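Local coordinates for caprin-1 (Homo sapiens, PDB 4WBE), which binds mRNAs and regulates their transport, translation or stability, and plays an essential role in forming cytoplasmic stress granules, at the interface of chains A and B. Residues are numbered along the deposited sequence; one frame, centred on the assembly and turned at random. Chains: chain A/B, Caprin-1.

Contact 1: the interface of chains A and B. Residues chain A 20, 23-24, 110, 115-116; chain B 66, 70, 72.
B:Leu72 packs its side chain among A:Tyr23, A:Val24, A:Phe110 and A:Phe115. Its CB starts beside the carboxylate of A:Asp116, with OD1 at 3.5 Å. CG lies anti to the backbone N (chi1 178°), which carries the branch away from that polar start and in among the rings. One methyl, CD1, meets the ring carbon CD2 of A:Tyr23 at 3.8 Å. The other, CD2, touches CD1 of the A:Phe110 ring at 3.9 Å, and CG2 of A:Val24 and CB of A:Phe115 border it too. A:Val24 CG2 in turn sits in plane at the edge of the A:Phe110 ring. Polar bonds hold the backbone of the leucine at both ends. B:Leu72 N donates to A:Asp116 OD1 at 2.9 Å, meeting it from above the carboxylate plane. The carbonyl O of B:Leu72 shares a water with OE2 of A:Glu20.

B:Arg66 crosses A:Tyr23 at about a right angle. Its CD rests by the phenol end of A:Tyr23, 3.7 Å from OH, with guanidinium and ring planes 82° apart. NH2 donates in a nearly straight line to A:Phe115 O, on a lone pair, at 3.0 Å. NH1 and NH2 together grip B:Leu70 O from one face of that carbonyl, which would limit rotation of the guanidinium. NE reaches a second water that also binds A:Tyr23 OH and A:Phe115 O.

The site is an apolar plug with polar bonds at its margin. It joins two copies of the HR-1 domain, which holds the caprin-1 dimerization domain, and its twin repeats across the two-fold.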
ATOM      1  N   GLU A  20      -2.333  -4.834   5.207  1.00 12.81           N
ATOM      2  CA  GLU A  20      -2.082  -6.154   5.792  1.00 11.60           C
ATOM      3  C   GLU A  20      -1.376  -7.072   4.802  1.00 13.10           C
ATOM      4  O   GLU A  20      -0.386  -7.730   5.136  1.00 12.77           O
ATOM      5  CB  GLU A  20      -3.409  -6.782   6.228  1.00 12.74           C
ATOM      6  CG  GLU A  20      -4.081  -6.085   7.398  1.00 17.08           C
ATOM      7  CD  GLU A  20      -5.570  -6.385   7.475  1.00 18.50           C
ATOM      8  OE1 GLU A  20      -6.082  -7.159   6.637  1.00 17.44           O
ATOM      9  OE2 GLU A  20      -6.228  -5.876   8.398  1.00 18.08           O
ATOM     10  N   TYR A  23       2.217  -6.063   4.218  1.00 15.94           N
ATOM     11  CA  TYR A  23       3.003  -6.507   5.356  1.00 18.40           C
ATOM     12  C   TYR A  23       3.355  -7.989   5.232  1.00 20.26           C
ATOM     13  O   TYR A  23       4.521  -8.379   5.366  1.00 20.28           O
ATOM     14  CB  TYR A  23       2.265  -6.233   6.671  1.00 18.58           C
ATOM     15  CG  TYR A  23       3.017  -6.753   7.871  1.00 20.80           C
ATOM     16  CD1 TYR A  23       4.043  -6.015   8.441  1.00 23.32           C
ATOM     17  CD2 TYR A  23       2.702  -7.982   8.433  1.00 19.88           C
ATOM     18  CE1 TYR A  23       4.745  -6.492   9.537  1.00 25.67           C
ATOM     19  CE2 TYR A  23       3.390  -8.464   9.526  1.00 24.65           C
ATOM     20  CZ  TYR A  23       4.409  -7.717  10.072  1.00 27.60           C
ATOM     21  OH  TYR A  23       5.094  -8.203  11.163  1.00 32.40           O
ATOM     22  N   VAL A  24       2.337  -8.814   4.995  1.00 16.87           N
ATOM     23  CA  VAL A  24       2.535 -10.255   4.848  1.00 16.66           C
ATOM     24  C   VAL A  24       3.470 -10.592   3.684  1.00 19.41           C
ATOM     25  O   VAL A  24       4.399 -11.382   3.847  1.00 21.31           O
ATOM     26  CB  VAL A  24       1.189 -11.003   4.699  1.00 19.69           C
ATOM     27  CG1 VAL A  24       1.416 -12.455   4.313  1.00 21.84           C
ATOM     28  CG2 VAL A  24       0.384 -10.897   5.993  1.00 20.74           C
ATOM     29  N   PHE A 110      -3.846 -15.002   6.553  1.00 15.96           N
ATOM     30  CA  PHE A 110      -4.414 -14.060   7.515  1.00 13.48           C
ATOM     31  C   PHE A 110      -5.024 -14.781   8.714  1.00 20.09           C
ATOM     32  O   PHE A 110      -4.776 -14.424   9.869  1.00 21.21           O
ATOM     33  CB  PHE A 110      -5.532 -13.238   6.858  1.00 14.77           C
ATOM     34  CG  PHE A 110      -5.051 -12.116   5.975  1.00 15.88           C
ATOM     35  CD1 PHE A 110      -3.719 -11.732   5.972  1.00 14.41           C
ATOM     36  CD2 PHE A 110      -5.943 -11.436   5.154  1.00 13.93           C
ATOM     37  CE1 PHE A 110      -3.277 -10.680   5.160  1.00 16.75           C
ATOM     38  CE2 PHE A 110      -5.511 -10.381   4.341  1.00 14.39           C
ATOM     39  CZ  PHE A 110      -4.178 -10.005   4.347  1.00 15.70           C
ATOM     40  N   PHE A 115       0.790 -14.188  11.962  1.00 24.55           N
ATOM     41  CA  PHE A 115       1.285 -12.820  11.967  1.00 23.68           C
ATOM     42  C   PHE A 115       0.706 -11.946  13.081  1.00 27.29           C
ATOM     43  O   PHE A 115       0.950 -10.738  13.115  1.00 31.91           O
ATOM     44  CB  PHE A 115       1.099 -12.171  10.588  1.00 20.04           C
ATOM     45  CG  PHE A 115       1.976 -12.770   9.528  1.00 17.67           C
ATOM     46  CD1 PHE A 115       3.337 -12.487   9.497  1.00 19.09           C
ATOM     47  CD2 PHE A 115       1.447 -13.612   8.561  1.00 16.65           C
ATOM     48  CE1 PHE A 115       4.157 -13.041   8.525  1.00 15.60           C
ATOM     49  CE2 PHE A 115       2.255 -14.170   7.583  1.00 16.48           C
ATOM     50  CZ  PHE A 115       3.613 -13.884   7.562  1.00 17.59           C
ATOM     51  N   ASP A 116      -0.062 -12.554  13.986  1.00 22.66           N
ATOM     52  CA  ASP A 116      -0.533 -11.853  15.176  1.00 25.17           C
ATOM     53  C   ASP A 116       0.600 -11.706  16.192  1.00 31.39           C
ATOM     54  O   ASP A 116       0.545 -10.848  17.071  1.00 33.66           O
ATOM     55  CB  ASP A 116      -1.734 -12.554  15.810  1.00 25.47           C
ATOM     56  CG  ASP A 116      -3.028 -12.286  15.069  1.00 26.66           C
ATOM     57  OD1 ASP A 116      -3.035 -11.456  14.133  1.00 22.95           O
ATOM     58  OD2 ASP A 116      -4.046 -12.902  15.438  1.00 27.98           O
TER
ATOM     59  N   ARG B  66       5.293  -2.443  13.733  1.00 26.20           N
ATOM     60  CA  ARG B  66       4.451  -3.510  14.238  1.00 25.47           C
ATOM     61  C   ARG B  66       4.371  -3.434  15.769  1.00 26.11           C
ATOM     62  O   ARG B  66       5.391  -3.498  16.454  1.00 27.99           O
ATOM     63  CB  ARG B  66       5.029  -4.846  13.781  1.00 26.29           C
ATOM     64  CG  ARG B  66       4.138  -6.022  14.041  1.00 28.11           C
ATOM     65  CD  ARG B  66       2.896  -6.004  13.164  1.00 25.31           C
ATOM     66  NE  ARG B  66       2.062  -7.157  13.485  1.00 25.01           N
ATOM     67  CZ  ARG B  66       1.115  -7.154  14.415  1.00 23.35           C
ATOM     68  NH1 ARG B  66       0.853  -6.046  15.098  1.00 18.09           N
ATOM     69  NH2 ARG B  66       0.417  -8.257  14.655  1.00 21.90           N
ATOM     70  N   LEU B  70      -1.124  -5.376  19.294  1.00 20.76           N
ATOM     71  CA  LEU B  70      -2.147  -5.385  18.249  1.00 21.73           C
ATOM     72  C   LEU B  70      -2.072  -6.625  17.366  1.00 20.52           C
ATOM     73  O   LEU B  70      -0.991  -7.044  16.951  1.00 20.35           O
ATOM     74  CB  LEU B  70      -2.040  -4.138  17.359  1.00 19.51           C
ATOM     75  CG  LEU B  70      -2.308  -2.763  17.967  1.00 24.18           C
ATOM     76  CD1 LEU B  70      -2.190  -1.665  16.906  1.00 21.48           C
ATOM     77  CD2 LEU B  70      -3.682  -2.733  18.633  1.00 25.36           C
ATOM     78  N   LEU B  72      -2.803  -8.567  13.731  1.00 21.19           N
ATOM     79  CA  LEU B  72      -2.586  -8.112  12.356  1.00 20.80           C
ATOM     80  C   LEU B  72      -3.801  -7.368  11.796  1.00 15.71           C
ATOM     81  O   LEU B  72      -3.656  -6.337  11.122  1.00 17.25           O
ATOM     82  CB  LEU B  72      -2.253  -9.295  11.435  1.00 22.06           C
ATOM     83  CG  LEU B  72      -2.057  -8.953   9.949  1.00 23.66           C
ATOM     84  CD1 LEU B  72      -0.845  -8.044   9.739  1.00 20.67           C
ATOM     85  CD2 LEU B  72      -1.974 -10.209   9.065  1.00 24.11           C
TER
HETATM   86  O   HOH W   1      -4.826  -4.294  10.136  1.00 11.52           O
HETATM   87  O   HOH W   2       3.500  -9.536  12.855  1.00 31.10           O

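Contact 2: the interface of chains A and B. Residues chain A 12-13, 16, 20; chain B 73, 76-77, 80.
Helix 2-27 of chain A lies against the short helix 72-75 of chain B and the start of helix 77-88; B:Tyr76 links the two chain B helices. A:Lys16 gives the largest share of chain A's side. With CG anti to the backbone N (chi1 -179°), the chain runs out towards chain B; it then bends at chi3 and chi4 to bring the amine round to helix 72-75. CB packs by the CB of B:Ser80. CG passes the backbone carbonyl of B:Tyr76. CD lies 3.8 Å from B:Glu77 CA, and the carboxylate oxygen OE1 of B:Glu77 is close by as well. At the tip, NZ donates to B:Asn73 O at 2.9 Å, in the carbonyl plane and on a lone pair. The same NZ forms a salt bridge of 2.7 Å with OE2 of A:Glu20, on its syn lone pair. This bridge within one helix is likely to steady the amine for its bond across the interface. An alanine in place of A:Lys16 would probably leave B:Asn73 O and the A:Glu20 carboxylate without their amine partner and open a gap beside B:Glu77.

A:Lys13 adds a longer salt bridge. Its chain bends at chi2 and crosses B:Glu77 at a slant. NZ stands 3.3 Å from B:Glu77 OE1, on the syn side but 31° out of the carboxylate plane. The two lysines would thus probably offset the negative charge of B:Glu77, although A:Lys16 NZ itself stays 4.8 Å from OE1. Further along, B:Ser80 CB comes to 3.4 Å from the backbone O of A:Gln12. The B:Ser80 hydroxyl OG turns back to its own helix and donates to B:Glu77 O at 2.6 Å.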
ATOM      1  N   GLN A  12     -12.232   2.068   2.857  1.00 18.60           N
ATOM      2  CA  GLN A  12     -11.241   2.113   3.926  1.00 18.97           C
ATOM      3  C   GLN A  12     -10.804   0.725   4.377  1.00 18.31           C
ATOM      4  O   GLN A  12      -9.607   0.481   4.556  1.00 17.27           O
ATOM      5  CB  GLN A  12     -11.783   2.872   5.138  1.00 24.18           C
ATOM      6  CG  GLN A  12     -11.906   4.366   4.948  1.00 27.74           C
ATOM      7  CD  GLN A  12     -12.802   5.002   5.992  1.00 34.99           C
ATOM      8  OE1 GLN A  12     -13.422   4.310   6.800  1.00 33.86           O
ATOM      9  NE2 GLN A  12     -12.871   6.329   5.983  1.00 40.90           N
ATOM     10  N   LYS A  13     -11.773  -0.173   4.554  1.00 17.58           N
ATOM     11  CA  LYS A  13     -11.506  -1.557   4.959  1.00 16.78           C
ATOM     12  C   LYS A  13     -10.682  -2.279   3.909  1.00 15.57           C
ATOM     13  O   LYS A  13      -9.850  -3.131   4.229  1.00 13.40           O
ATOM     14  CB  LYS A  13     -12.818  -2.307   5.206  1.00 16.82           C
ATOM     15  CG  LYS A  13     -13.592  -1.830   6.436  1.00 20.27           C
ATOM     16  CD  LYS A  13     -12.866  -2.194   7.730  1.00 22.84           C
ATOM     17  CE  LYS A  13     -13.681  -1.781   8.963  1.00 23.61           C
ATOM     18  NZ  LYS A  13     -13.048  -2.272  10.224  1.00 25.95           N
ATOM     19  N   LYS A  16      -7.195  -1.186   4.350  1.00 13.31           N
ATOM     20  CA  LYS A  16      -6.641  -1.894   5.504  1.00 14.97           C
ATOM     21  C   LYS A  16      -6.149  -3.272   5.078  1.00 16.69           C
ATOM     22  O   LYS A  16      -5.062  -3.710   5.467  1.00 15.80           O
ATOM     23  CB  LYS A  16      -7.698  -2.019   6.619  1.00 12.19           C
ATOM     24  CG  LYS A  16      -7.202  -2.733   7.887  1.00 14.17           C
ATOM     25  CD  LYS A  16      -8.257  -2.754   9.008  1.00 16.81           C
ATOM     26  CE  LYS A  16      -9.306  -3.843   8.821  1.00 20.80           C
ATOM     27  NZ  LYS A  16      -8.758  -5.205   9.123  1.00 17.38           N
ATOM     28  N   GLU A  20      -2.333  -4.834   5.207  1.00 12.81           N
ATOM     29  CA  GLU A  20      -2.082  -6.154   5.792  1.00 11.60           C
ATOM     30  C   GLU A  20      -1.376  -7.072   4.802  1.00 13.10           C
ATOM     31  O   GLU A  20      -0.386  -7.730   5.136  1.00 12.77           O
ATOM     32  CB  GLU A  20      -3.409  -6.782   6.228  1.00 12.74           C
ATOM     33  CG  GLU A  20      -4.081  -6.085   7.398  1.00 17.08           C
ATOM     34  CD  GLU A  20      -5.570  -6.385   7.475  1.00 18.50           C
ATOM     35  OE1 GLU A  20      -6.082  -7.159   6.637  1.00 17.44           O
ATOM     36  OE2 GLU A  20      -6.228  -5.876   8.398  1.00 18.08           O
TER
ATOM     37  N   ASN B  73      -4.995  -7.874  12.085  1.00 19.42           N
ATOM     38  CA  ASN B  73      -6.218  -7.276  11.537  1.00 19.20           C
ATOM     39  C   ASN B  73      -6.542  -5.918  12.161  1.00 20.28           C
ATOM     40  O   ASN B  73      -7.436  -5.208  11.692  1.00 21.64           O
ATOM     41  CB  ASN B  73      -7.410  -8.226  11.736  1.00 22.33           C
ATOM     42  CG  ASN B  73      -7.914  -8.246  13.163  1.00 24.28           C
ATOM     43  OD1 ASN B  73      -8.635  -7.339  13.590  1.00 28.23           O
ATOM     44  ND2 ASN B  73      -7.519  -9.257  13.921  1.00 25.10           N
ATOM     45  N   TYR B  76      -3.487  -1.950  11.072  1.00 16.55           N
ATOM     46  CA  TYR B  76      -3.584  -0.936  10.029  1.00 15.22           C
ATOM     47  C   TYR B  76      -4.937  -0.251   9.929  1.00 15.82           C
ATOM     48  O   TYR B  76      -5.227   0.407   8.925  1.00 15.70           O
ATOM     49  CB  TYR B  76      -3.186  -1.544   8.688  1.00 14.61           C
ATOM     50  CG  TYR B  76      -1.735  -1.950   8.651  1.00 20.14           C
ATOM     51  CD1 TYR B  76      -0.745  -0.998   8.469  1.00 20.18           C
ATOM     52  CD2 TYR B  76      -1.355  -3.279   8.789  1.00 16.94           C
ATOM     53  CE1 TYR B  76       0.580  -1.354   8.429  1.00 22.57           C
ATOM     54  CE2 TYR B  76      -0.025  -3.646   8.749  1.00 17.02           C
ATOM     55  CZ  TYR B  76       0.935  -2.675   8.571  1.00 20.49           C
ATOM     56  OH  TYR B  76       2.263  -3.007   8.525  1.00 23.25           O
ATOM     57  N   GLU B  77      -5.760  -0.397  10.965  1.00 15.73           N
ATOM     58  CA  GLU B  77      -7.055   0.257  10.976  1.00 21.06           C
ATOM     59  C   GLU B  77      -6.888   1.780  10.895  1.00 18.50           C
ATOM     60  O   GLU B  77      -7.432   2.421   9.992  1.00 21.06           O
ATOM     61  CB  GLU B  77      -7.862  -0.159  12.217  1.00 24.65           C
ATOM     62  CG  GLU B  77      -9.173   0.589  12.384  1.00 32.22           C
ATOM     63  CD  GLU B  77     -10.232   0.162  11.368  1.00 39.04           C
ATOM     64  OE1 GLU B  77     -10.131  -0.958  10.817  1.00 39.98           O
ATOM     65  OE2 GLU B  77     -11.173   0.949  11.128  1.00 40.83           O
ATOM     66  N   SER B  80      -5.284   3.004   7.570  1.00 13.83           N
ATOM     67  CA  SER B  80      -6.228   2.958   6.452  1.00 14.62           C
ATOM     68  C   SER B  80      -7.079   4.225   6.395  1.00 14.62           C
ATOM     69  O   SER B  80      -7.357   4.759   5.316  1.00 14.69           O
ATOM     70  CB  SER B  80      -7.110   1.700   6.513  1.00 17.69           C
ATOM     71  OG  SER B  80      -8.019   1.731   7.598  1.00 16.82           O
TER
HETATM   72  O   HOH W   3      -4.826  -4.294  10.136  1.00 11.52           O

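Contact 1 and contact 2 lie about 10 Å apart, measured between the centres of their C-alpha atoms. Helix 2-27 of chain A and helix 72-75 of chain B enter both, and A:Glu20 belongs to both. One water also serves the two: besides its partners in contact 1 it also hydrogen-bonds the backbone N of B:Tyr76. Sharing these elements, they read as one seam, more apolar at contact 1 and more polar and charged at contact 2. The two-fold repeats this seam with the chains exchanged, as expected for a homodimer built by a dimerization domain.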